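Long-range contacts in putative endonuclease/exonuclease/phosphatase family protein (Bacteroides thetaiotaomicron, PDB 3MPR), which probably acts as a metal-dependent nuclease or related phosphoesterase of the DNase I-like endonuclease/exonuclease/phosphatase family: residues A[209-214]-A[221-226]; A[241-246]-A[279-284]. All coordinates share one frame; numbering follows the deposited sequence.

Contact 1 (A[209-214]-A[221-226]); sequences ALNGTF and SFTESR
The long loop between strands 206-208 and 228-232 folds back on itself here, with Asn211 and Gly212 meeting the backbone of 221-225. The amide of Asn211 makes the straightest bond of the contact. Its ND2 donates to Ser221 O, at 3.0 Å and 177°, with the acceptor in the amide plane. Ser221 O also accepts from Arg249 of the second subunit. The other branch, Asn211 OD1, takes a weak bond from Thr223 N at 3.4 Å and another weak one from Gly212 N. Water 1 donates to Asn211 OD1 and to Phe214 O, and accepts from Ser221 OG. The ND2 bond and the water together help to set the rotation of the amide. Phe222 CD1 lies 3.7 Å from Asn211 OD1, with the ring plane turned 39° from the amide. Leu210 O lies at the ring edge, 3.6 Å from Phe222 CE1.

Gly212 N also reaches Thr223 O in a weak bond, and Thr213 N makes another to Ser225 O. Packing is close at this point: Gly212 CA makes a CA-H...O contact of 3.3 Å with Ser225 O, and the carbonyls of Thr223 and Ser225 crowd the side of Gly212 where a CB would point. Water 2 joins Ser225 O to Phe214 N. Thr223 OG1 accepts from Ser225 N at 2.9 Å, which makes an ST turn. This loop joins the two large sheets of the DNase I-like fold. It brings the Phe214 side chain about 7 Å from that of Glu51, seen to bind magnesium in this protein, though not in this chain.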
loop_
_atom_site.group_PDB
_atom_site.type_symbol
_atom_site.label_atom_id
_atom_site.label_comp_id
_atom_site.label_asym_id
_atom_site.label_seq_id
_atom_site.Cartn_x
_atom_site.Cartn_y
_atom_site.Cartn_z
ATOM N N ALA A 209 -1.906 -10.279 3.625
ATOM C CA ALA A 209 -0.707 -11.084 3.418
ATOM C C ALA A 209 -0.840 -11.942 2.172
ATOM O O ALA A 209 -1.192 -13.107 2.262
ATOM C CB ALA A 209 -0.449 -11.962 4.636
ATOM N N LEU A 210 -0.560 -11.346 1.017
ATOM C CA LEU A 210 -0.715 -12.024 -0.263
ATOM C C LEU A 210 0.516 -12.830 -0.582
ATOM O O LEU A 210 0.565 -13.513 -1.599
ATOM C CB LEU A 210 -0.972 -11.013 -1.377
ATOM C CG LEU A 210 -2.222 -10.153 -1.151
ATOM C CD1 LEU A 210 -2.331 -9.131 -2.271
ATOM C CD2 LEU A 210 -3.444 -11.030 -1.101
ATOM N N ASN A 211 1.511 -12.747 0.298
ATOM C CA ASN A 211 2.746 -13.487 0.122
ATOM C C ASN A 211 3.499 -13.538 1.449
ATOM O O ASN A 211 3.158 -12.816 2.398
ATOM C CB ASN A 211 3.618 -12.816 -0.945
ATOM C CG ASN A 211 4.320 -13.822 -1.846
ATOM O OD1 ASN A 211 4.888 -14.798 -1.367
ATOM N ND2 ASN A 211 4.270 -13.590 -3.166
ATOM N N GLY A 212 4.508 -14.400 1.508
ATOM C CA GLY A 212 5.489 -14.372 2.580
ATOM C C GLY A 212 6.479 -13.258 2.299
ATOM O O GLY A 212 6.225 -12.399 1.454
ATOM N N THR A 213 7.624 -13.265 2.978
ATOM C CA THR A 213 8.465 -12.078 2.941
ATOM C C THR A 213 9.704 -12.154 2.049
ATOM O O THR A 213 10.219 -11.120 1.638
ATOM C CB THR A 213 8.858 -11.616 4.354
ATOM O OG1 THR A 213 9.731 -12.584 4.951
ATOM C CG2 THR A 213 7.601 -11.448 5.208
ATOM N N PHE A 214 10.182 -13.355 1.737
ATOM C CA PHE A 214 11.298 -13.480 0.789
ATOM C C PHE A 214 10.791 -13.744 -0.630
ATOM O O PHE A 214 9.889 -14.560 -0.825
ATOM C CB PHE A 214 12.247 -14.602 1.234
ATOM C CG PHE A 214 13.512 -14.708 0.395
ATOM C CD1 PHE A 214 14.372 -13.631 0.269
ATOM C CD2 PHE A 214 13.839 -15.898 -0.241
ATOM C CE1 PHE A 214 15.531 -13.728 -0.497
ATOM C CE2 PHE A 214 14.995 -16.005 -1.002
ATOM C CZ PHE A 214 15.835 -14.921 -1.132
ATOM N N SER A 221 7.168 -15.574 -7.351
ATOM C CA SER A 221 7.344 -16.513 -6.252
ATOM C C SER A 221 6.178 -16.486 -5.279
ATOM O O SER A 221 5.490 -15.476 -5.132
ATOM C CB SER A 221 8.642 -16.221 -5.485
ATOM O OG SER A 221 8.491 -15.048 -4.693
ATOM N N PHE A 222 5.973 -17.606 -4.596
ATOM C CA PHE A 222 5.047 -17.638 -3.485
ATOM C C PHE A 222 5.574 -18.534 -2.376
ATOM O O PHE A 222 6.154 -19.587 -2.643
ATOM C CB PHE A 222 3.657 -18.127 -3.906
ATOM C CG PHE A 222 2.693 -18.189 -2.754
ATOM C CD1 PHE A 222 2.085 -17.030 -2.291
ATOM C CD2 PHE A 222 2.444 -19.384 -2.094
ATOM C CE1 PHE A 222 1.227 -17.067 -1.193
ATOM C CE2 PHE A 222 1.581 -19.430 -1.006
ATOM C CZ PHE A 222 0.968 -18.271 -0.561
ATOM N N THR A 223 5.354 -18.112 -1.137
ATOM C CA THR A 223 5.635 -18.951 0.029
ATOM C C THR A 223 4.788 -18.503 1.202
ATOM O O THR A 223 4.366 -17.337 1.265
ATOM C CB THR A 223 7.118 -18.891 0.435
ATOM O OG1 THR A 223 7.348 -19.794 1.524
ATOM C CG2 THR A 223 7.493 -17.479 0.872
ATOM N N GLU A 224 4.509 -19.429 2.122
ATOM C CA GLU A 224 3.908 -19.061 3.396
ATOM C C GLU A 224 4.975 -18.843 4.469
ATOM O O GLU A 224 4.652 -18.541 5.618
ATOM C CB GLU A 224 2.899 -20.118 3.859
ATOM C CG GLU A 224 1.647 -20.181 2.992
ATOM C CD GLU A 224 0.608 -21.151 3.533
ATOM O OE1 GLU A 224 0.834 -22.375 3.441
ATOM O OE2 GLU A 224 -0.432 -20.686 4.054
ATOM N N SER A 225 6.242 -19.011 4.109
ATOM C CA SER A 225 7.321 -18.730 5.062
ATOM C C SER A 225 7.441 -17.225 5.280
ATOM O O SER A 225 7.425 -16.459 4.328
ATOM C CB SER A 225 8.665 -19.258 4.546
ATOM O OG SER A 225 8.712 -20.679 4.593
ATOM N N ARG A 226 7.567 -16.813 6.535
ATOM C CA ARG A 226 7.877 -15.432 6.871
ATOM C C ARG A 226 9.241 -15.451 7.565
ATOM O O ARG A 226 9.429 -16.147 8.572
ATOM C CB ARG A 226 6.799 -14.848 7.796
ATOM C CG ARG A 226 5.353 -15.104 7.309
ATOM C CD ARG A 226 4.311 -14.410 8.181
ATOM N NE ARG A 226 4.451 -14.723 9.598
ATOM C CZ ARG A 226 3.984 -15.824 10.184
ATOM N NH1 ARG A 226 3.323 -16.734 9.481
ATOM N NH2 ARG A 226 4.163 -16.002 11.483
HETATM O O HOH W 1 7.548 -15.351 -2.217
HETATM O O HOH W 2 9.820 -15.843 3.198
#

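Contact 2 (A[241-246]-A[279-284])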
loop_
_atom_site.group_PDB
_atom_site.type_symbol
_atom_site.label_atom_id
_atom_site.label_comp_id
_atom_site.label_asym_id
_atom_site.label_seq_id
_atom_site.Cartn_x
_atom_site.Cartn_y
_atom_site.Cartn_z
ATOM N N TYR A 241 -1.397 -5.544 9.671
ATOM C CA TYR A 241 -0.166 -6.101 9.144
ATOM C C TYR A 241 -0.354 -6.187 7.636
ATOM O O TYR A 241 -1.408 -6.621 7.153
ATOM C CB TYR A 241 0.054 -7.494 9.743
ATOM C CG TYR A 241 1.125 -8.359 9.087
ATOM C CD1 TYR A 241 0.873 -9.020 7.880
ATOM C CD2 TYR A 241 2.370 -8.545 9.690
ATOM C CE1 TYR A 241 1.829 -9.827 7.290
ATOM C CE2 TYR A 241 3.343 -9.368 9.109
ATOM C CZ TYR A 241 3.067 -10.002 7.914
ATOM O OH TYR A 241 4.014 -10.807 7.317
ATOM N N GLY A 242 0.654 -5.762 6.890
ATOM C CA GLY A 242 0.623 -5.894 5.447
ATOM C C GLY A 242 1.983 -6.270 4.888
ATOM O O GLY A 242 3.015 -5.820 5.372
ATOM N N VAL A 243 1.978 -7.133 3.882
ATOM C CA VAL A 243 3.149 -7.347 3.046
ATOM C C VAL A 243 2.919 -6.594 1.741
ATOM O O VAL A 243 1.915 -6.810 1.051
ATOM C CB VAL A 243 3.349 -8.846 2.761
ATOM C CG1 VAL A 243 4.474 -9.057 1.788
ATOM C CG2 VAL A 243 3.620 -9.598 4.061
ATOM N N LEU A 244 3.843 -5.704 1.396
ATOM C CA LEU A 244 3.658 -4.843 0.232
ATOM C C LEU A 244 4.354 -5.456 -0.986
ATOM O O LEU A 244 5.579 -5.555 -1.038
ATOM C CB LEU A 244 4.185 -3.436 0.536
ATOM C CG LEU A 244 3.670 -2.914 1.899
ATOM C CD1 LEU A 244 4.193 -1.516 2.216
ATOM C CD2 LEU A 244 2.144 -2.934 1.956
ATOM N N THR A 245 3.552 -5.863 -1.961
ATOM C CA THR A 245 4.033 -6.603 -3.126
ATOM C C THR A 245 4.298 -5.707 -4.340
ATOM O O THR A 245 4.476 -6.205 -5.459
ATOM C CB THR A 245 3.006 -7.705 -3.520
ATOM O OG1 THR A 245 1.737 -7.113 -3.832
ATOM C CG2 THR A 245 2.818 -8.688 -2.360
ATOM N N ASP A 246 4.350 -4.394 -4.109
ATOM C CA ASP A 246 4.454 -3.419 -5.194
ATOM C C ASP A 246 5.618 -3.814 -6.093
ATOM O O ASP A 246 6.666 -4.235 -5.597
ATOM C CB ASP A 246 4.736 -2.008 -4.657
ATOM C CG ASP A 246 3.736 -1.534 -3.616
ATOM O OD1 ASP A 246 3.222 -2.354 -2.823
ATOM O OD2 ASP A 246 3.513 -0.299 -3.560
ATOM N N ASP A 279 14.853 -8.029 -2.795
ATOM C CA ASP A 279 14.567 -9.459 -2.826
ATOM C C ASP A 279 13.760 -9.931 -1.612
ATOM O O ASP A 279 13.460 -11.122 -1.472
ATOM C CB ASP A 279 15.820 -10.313 -3.092
ATOM C CG ASP A 279 16.808 -10.294 -1.950
ATOM O OD1 ASP A 279 16.746 -9.372 -1.110
ATOM O OD2 ASP A 279 17.655 -11.213 -1.906
ATOM N N HIS A 280 13.381 -8.988 -0.752
ATOM C CA HIS A 280 12.298 -9.236 0.202
ATOM C C HIS A 280 11.152 -8.267 -0.095
ATOM O O HIS A 280 11.339 -7.255 -0.782
ATOM C CB HIS A 280 12.753 -8.992 1.641
ATOM C CG HIS A 280 13.816 -9.932 2.121
ATOM N ND1 HIS A 280 15.065 -10.019 1.539
ATOM C CD2 HIS A 280 13.826 -10.796 3.163
ATOM C CE1 HIS A 280 15.792 -10.911 2.194
ATOM N NE2 HIS A 280 15.063 -11.394 3.186
ATOM N N PHE A 281 9.976 -8.566 0.443
ATOM C CA PHE A 281 8.907 -7.573 0.502
ATOM C C PHE A 281 8.974 -6.865 1.846
ATOM O O PHE A 281 9.274 -7.498 2.844
ATOM C CB PHE A 281 7.546 -8.243 0.371
ATOM C CG PHE A 281 7.331 -8.914 -0.955
ATOM C CD1 PHE A 281 7.465 -8.200 -2.130
ATOM C CD2 PHE A 281 6.992 -10.253 -1.025
ATOM C CE1 PHE A 281 7.272 -8.805 -3.351
ATOM C CE2 PHE A 281 6.801 -10.866 -2.253
ATOM C CZ PHE A 281 6.945 -10.137 -3.411
ATOM N N PRO A 282 8.662 -5.555 1.878
ATOM C CA PRO A 282 8.568 -4.886 3.182
ATOM C C PRO A 282 7.392 -5.412 3.994
ATOM O O PRO A 282 6.353 -5.760 3.444
ATOM C CB PRO A 282 8.326 -3.419 2.818
ATOM C CG PRO A 282 7.783 -3.434 1.450
ATOM C CD PRO A 282 8.356 -4.648 0.757
ATOM N N VAL A 283 7.570 -5.475 5.307
ATOM C CA VAL A 283 6.474 -5.785 6.197
ATOM C C VAL A 283 6.077 -4.476 6.874
ATOM O O VAL A 283 6.915 -3.815 7.478
ATOM C CB VAL A 283 6.895 -6.799 7.280
ATOM C CG1 VAL A 283 5.803 -6.935 8.338
ATOM C CG2 VAL A 283 7.232 -8.166 6.656
ATOM N N LYS A 284 4.810 -4.094 6.756
ATOM C CA LYS A 284 4.349 -2.831 7.324
ATOM C C LYS A 284 3.324 -3.112 8.416
ATOM O O LYS A 284 2.344 -3.824 8.187
ATOM C CB LYS A 284 3.739 -1.937 6.233
ATOM C CG LYS A 284 2.999 -0.733 6.782
ATOM C CD LYS A 284 2.334 0.089 5.693
ATOM C CE LYS A 284 1.251 1.000 6.281
ATOM N NZ LYS A 284 0.764 2.029 5.287
#
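Strands 237-243 and 283-289 run antiparallel, with Gly242 and Lys284 as a hydrogen-bonded pair and Val243 and Val283 as a non-hydrogen-bonded one. Gly242 N bonds to Lys284 O at 2.9 Å, and Lys284 N returns to Gly242 O at 2.8 Å and 178°. Leu244 N to Pro282 O, at 3.2 Å, adds one more backbone bond beyond the paired residues.

Val243 and Val283 point to the same face of the sheet. Val283 CG1 is anti to the backbone N (chi1 171°) and comes to 3.5 Å from Tyr241 CE2, obliquely to the ring. Val243 CG1 sits 3.5 Å from Phe281 CB, the two side chains crossing at about a right angle. The Phe281 ring lies by Leu244 and Thr245. Its CD1 is 3.4 Å from Leu244 O, and Thr245 CG2 lies over one face. An alanine here would keep the CB contact with Val243 but would probably leave a gap where the ring lay against Thr245 CG2 and Leu244 O.

The Leu244 side chain packs against Pro282, its CB 3.7 Å from Pro282 CG, again at about a right angle. Its CD1 reaches Lys284 CB at 4.1 Å. Met38 of helix 28-41 touches both Leu244 and Pro282. The extended Lys284 chain leads away to His42 O, which its NZ meets in a hydrogen bond. Thr245 OG1 bonds to Thr247 N of the second subunit. The pairing is that of neighbouring antiparallel strands in one of the two central sheets of the DNase I-like fold.

In the fold
The chain leaves strand 206-208, the edge strand of the seven-stranded sheet and neighbour of 237-243. Contact 1 then closes a short loop before strand 228-232, which lies in the six-stranded sheet. The chain returns to the seven-stranded sheet along strand 237-243. Contact 2 closes a longer loop, which includes the hairpin 248-251/272-275 and the unmodelled residues 254-269, and pairs that strand with 283-289. The two loops follow in series and neither nest nor cross. Their centres are about 9 Å apart, and they touch directly: Thr213 O and Phe281 N, 2.8 Å apart, probably form a hydrogen bond. Phe214 also meets His280 edge-to-face. Both contacts reach the second subunit.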